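Long-range contact in glucose-6-phosphate 1-dehydrogenase (Mycobacterium avium, PDB 4LGV), which probably catalyses the NADP-dependent oxidation of glucose 6-phosphate to 6-phosphogluconolactone, the first step of the pentose phosphate pathway: residues Ser221-Ile227 against Glu349-His355. Numbering follows the deposited sequence.
Sequences SISEIHI and EVRMFLH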
loop_
_atom_site.group_PDB
_atom_site.type_symbol
_atom_site.label_atom_id
_atom_site.label_comp_id
_atom_site.label_asym_id
_atom_site.label_seq_id
_atom_site.Cartn_x
_atom_site.Cartn_y
_atom_site.Cartn_z
ATOM N N SER A 221 7.268 -3.426 -4.191
ATOM C CA SER A 221 7.397 -3.253 -5.626
ATOM C C SER A 221 8.671 -3.875 -6.168
ATOM O O SER A 221 8.698 -4.293 -7.309
ATOM C CB SER A 221 7.268 -1.758 -6.023
ATOM O OG SER A 221 5.946 -1.245 -5.823
ATOM N N ILE A 222 9.742 -3.851 -5.382
ATOM C CA ILE A 222 11.084 -4.204 -5.871
ATOM C C ILE A 222 11.359 -5.642 -5.491
ATOM O O ILE A 222 11.204 -6.009 -4.325
ATOM C CB ILE A 222 12.177 -3.351 -5.223
ATOM C CG1 ILE A 222 12.030 -1.859 -5.530
ATOM C CG2 ILE A 222 13.544 -3.819 -5.621
ATOM C CD1 ILE A 222 11.884 -1.528 -6.977
ATOM N N SER A 223 11.746 -6.457 -6.474
ATOM C CA SER A 223 12.063 -7.881 -6.196
ATOM C C SER A 223 13.532 -8.161 -5.992
ATOM O O SER A 223 13.874 -9.056 -5.250
ATOM C CB SER A 223 11.570 -8.836 -7.273
ATOM O OG SER A 223 12.285 -8.576 -8.458
ATOM N N GLU A 224 14.383 -7.353 -6.567
ATOM C CA GLU A 224 15.788 -7.648 -6.596
ATOM C C GLU A 224 16.587 -6.407 -6.971
ATOM O O GLU A 224 16.119 -5.599 -7.774
ATOM C CB GLU A 224 16.017 -8.739 -7.651
ATOM C CG GLU A 224 17.406 -9.288 -7.754
ATOM C CD GLU A 224 17.404 -10.655 -8.452
ATOM O OE1 GLU A 224 18.413 -11.017 -9.145
ATOM O OE2 GLU A 224 16.395 -11.354 -8.334
ATOM N N ILE A 225 17.819 -6.329 -6.483
ATOM C CA ILE A 225 18.722 -5.239 -6.810
ATOM C C ILE A 225 20.062 -5.764 -7.310
ATOM O O ILE A 225 20.608 -6.684 -6.714
ATOM C CB ILE A 225 18.958 -4.359 -5.568
ATOM C CG1 ILE A 225 17.627 -3.758 -5.099
ATOM C CG2 ILE A 225 19.906 -3.236 -5.908
ATOM C CD1 ILE A 225 17.661 -2.938 -3.857
ATOM N N HIS A 226 20.586 -5.182 -8.397
ATOM C CA HIS A 226 21.932 -5.510 -8.905
ATOM C C HIS A 226 22.775 -4.245 -8.940
ATOM O O HIS A 226 22.357 -3.225 -9.497
ATOM C CB HIS A 226 21.927 -6.035 -10.315
ATOM C CG HIS A 226 21.329 -7.385 -10.470
ATOM N ND1 HIS A 226 21.249 -8.014 -11.692
ATOM C CD2 HIS A 226 20.715 -8.199 -9.584
ATOM C CE1 HIS A 226 20.669 -9.195 -11.543
ATOM N NE2 HIS A 226 20.313 -9.320 -10.275
ATOM N N ILE A 227 23.930 -4.310 -8.312
ATOM C CA ILE A 227 24.877 -3.212 -8.328
ATOM C C ILE A 227 26.107 -3.621 -9.133
ATOM O O ILE A 227 26.725 -4.650 -8.855
ATOM C CB ILE A 227 25.288 -2.848 -6.906
ATOM C CG1 ILE A 227 24.070 -2.249 -6.199
ATOM C CG2 ILE A 227 26.443 -1.878 -6.947
ATOM C CD1 ILE A 227 24.295 -1.891 -4.736
ATOM N N GLU A 349 26.375 1.221 -11.810
ATOM C CA GLU A 349 24.929 1.175 -11.976
ATOM C C GLU A 349 24.269 0.469 -10.790
ATOM O O GLU A 349 24.815 -0.458 -10.215
ATOM C CB GLU A 349 24.640 0.369 -13.271
ATOM C CG GLU A 349 23.231 -0.122 -13.463
ATOM C CD GLU A 349 23.044 -0.963 -14.702
ATOM O OE1 GLU A 349 22.998 -2.233 -14.590
ATOM O OE2 GLU A 349 22.905 -0.365 -15.777
ATOM N N VAL A 350 23.107 0.973 -10.412
ATOM C CA VAL A 350 22.246 0.317 -9.448
ATOM C C VAL A 350 20.963 0.003 -10.222
ATOM O O VAL A 350 20.281 0.904 -10.690
ATOM C CB VAL A 350 21.926 1.205 -8.255
ATOM C CG1 VAL A 350 21.007 0.475 -7.249
ATOM C CG2 VAL A 350 23.191 1.623 -7.539
ATOM N N ARG A 351 20.658 -1.282 -10.375
ATOM C CA ARG A 351 19.530 -1.686 -11.208
ATOM C C ARG A 351 18.517 -2.352 -10.312
ATOM O O ARG A 351 18.795 -3.351 -9.691
ATOM C CB ARG A 351 19.981 -2.669 -12.305
ATOM C CG ARG A 351 18.864 -3.155 -13.226
ATOM C CD ARG A 351 19.437 -3.937 -14.372
ATOM N NE ARG A 351 20.201 -3.073 -15.255
ATOM C CZ ARG A 351 19.756 -2.537 -16.369
ATOM N NH1 ARG A 351 18.531 -2.779 -16.764
ATOM N NH2 ARG A 351 20.554 -1.742 -17.074
ATOM N N MET A 352 17.323 -1.781 -10.241
ATOM C CA MET A 352 16.292 -2.310 -9.364
ATOM C C MET A 352 15.184 -2.949 -10.202
ATOM O O MET A 352 14.590 -2.275 -11.044
ATOM C CB MET A 352 15.762 -1.192 -8.510
ATOM C CG MET A 352 16.849 -0.504 -7.711
ATOM S SD MET A 352 16.165 0.951 -6.934
ATOM C CE MET A 352 15.775 0.109 -5.434
ATOM N N PHE A 353 14.956 -4.254 -10.003
ATOM C CA PHE A 353 13.948 -5.000 -10.724
ATOM C C PHE A 353 12.650 -4.941 -9.980
ATOM O O PHE A 353 12.623 -5.240 -8.752
ATOM C CB PHE A 353 14.340 -6.478 -10.819
ATOM C CG PHE A 353 15.547 -6.737 -11.675
ATOM C CD1 PHE A 353 16.806 -6.675 -11.138
ATOM C CD2 PHE A 353 15.418 -7.001 -13.010
ATOM C CE1 PHE A 353 17.935 -6.950 -11.904
ATOM C CE2 PHE A 353 16.528 -7.252 -13.805
ATOM C CZ PHE A 353 17.798 -7.229 -13.250
ATOM N N LEU A 354 11.561 -4.583 -10.656
ATOM C CA LEU A 354 10.235 -4.656 -9.998
ATOM C C LEU A 354 9.646 -6.027 -10.114
ATOM O O LEU A 354 10.007 -6.736 -11.015
ATOM C CB LEU A 354 9.258 -3.690 -10.595
ATOM C CG LEU A 354 9.400 -2.253 -10.084
ATOM C CD1 LEU A 354 10.590 -1.546 -10.708
ATOM C CD2 LEU A 354 8.147 -1.479 -10.400
ATOM N N HIS A 355 8.753 -6.423 -9.202
ATOM C CA HIS A 355 7.933 -7.602 -9.445
ATOM C C HIS A 355 7.096 -7.361 -10.685
ATOM O O HIS A 355 6.706 -6.192 -11.015
ATOM C CB HIS A 355 6.927 -7.883 -8.286
ATOM C CG HIS A 355 7.570 -8.071 -6.961
ATOM N ND1 HIS A 355 8.196 -9.248 -6.613
ATOM C CD2 HIS A 355 7.714 -7.239 -5.902
ATOM C CE1 HIS A 355 8.698 -9.144 -5.397
ATOM N NE2 HIS A 355 8.428 -7.931 -4.947
HETATM O O HOH W 1 10.432 -8.305 -2.768
HETATM O O HOH W 2 10.880 -9.246 -10.913
HETATM O O HOH W 3 23.654 -3.560 -12.210
#
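The carbonyl oxygen of F353 takes the backbone N of S223 at 2.7 Å, with I222 CA close by at 3.4 Å. F353 N in turn bonds to E224 O; two residues of one strand, S223 and E224, are thus set against the single F353 of the other, a classic beta bulge that shifts the register of this antiparallel pair by one residue. Past it, H226 and R351 exchange two backbone bonds. On their face of the sheet the F353 ring, its CG beside the backbone N (chi1 -67°), turns its edge to the H226 imidazole; F353 CE1 sits 3.4 Å above the imidazole plane, over its centre, in a T-shaped pair with planes at 66°. H226 NE2 donates to E224 OE1 (2.8 Å) on the anti side, fixing the ring's rotation; OE1 also receives H475 N. R351 forms a two-nitrogen salt bridge with E349, NE to OE1 and NH2 to OE2, though both carboxylate oxygens are met from above their plane; E349 OE2 also takes W481 N, and R351 NH1 is hydrogen-bonded to Q373 OE1. Beyond the bulge H355 N still donates to S221 O, and S223 CB makes a CH-pi contact over one face of the H355 ring, 3.7 Å from its centroid. The opposite face is apolar: I225 CD1 reaches M352 CE at 3.9 Å, and V350 lies alongside I225 and I227. In the large mixed sheet, strands 335-340 and 373-379 flank the pair; helix 246-264 packs on I227, V350 and M352, while the chain around H475 and W477 covers the aromatic face.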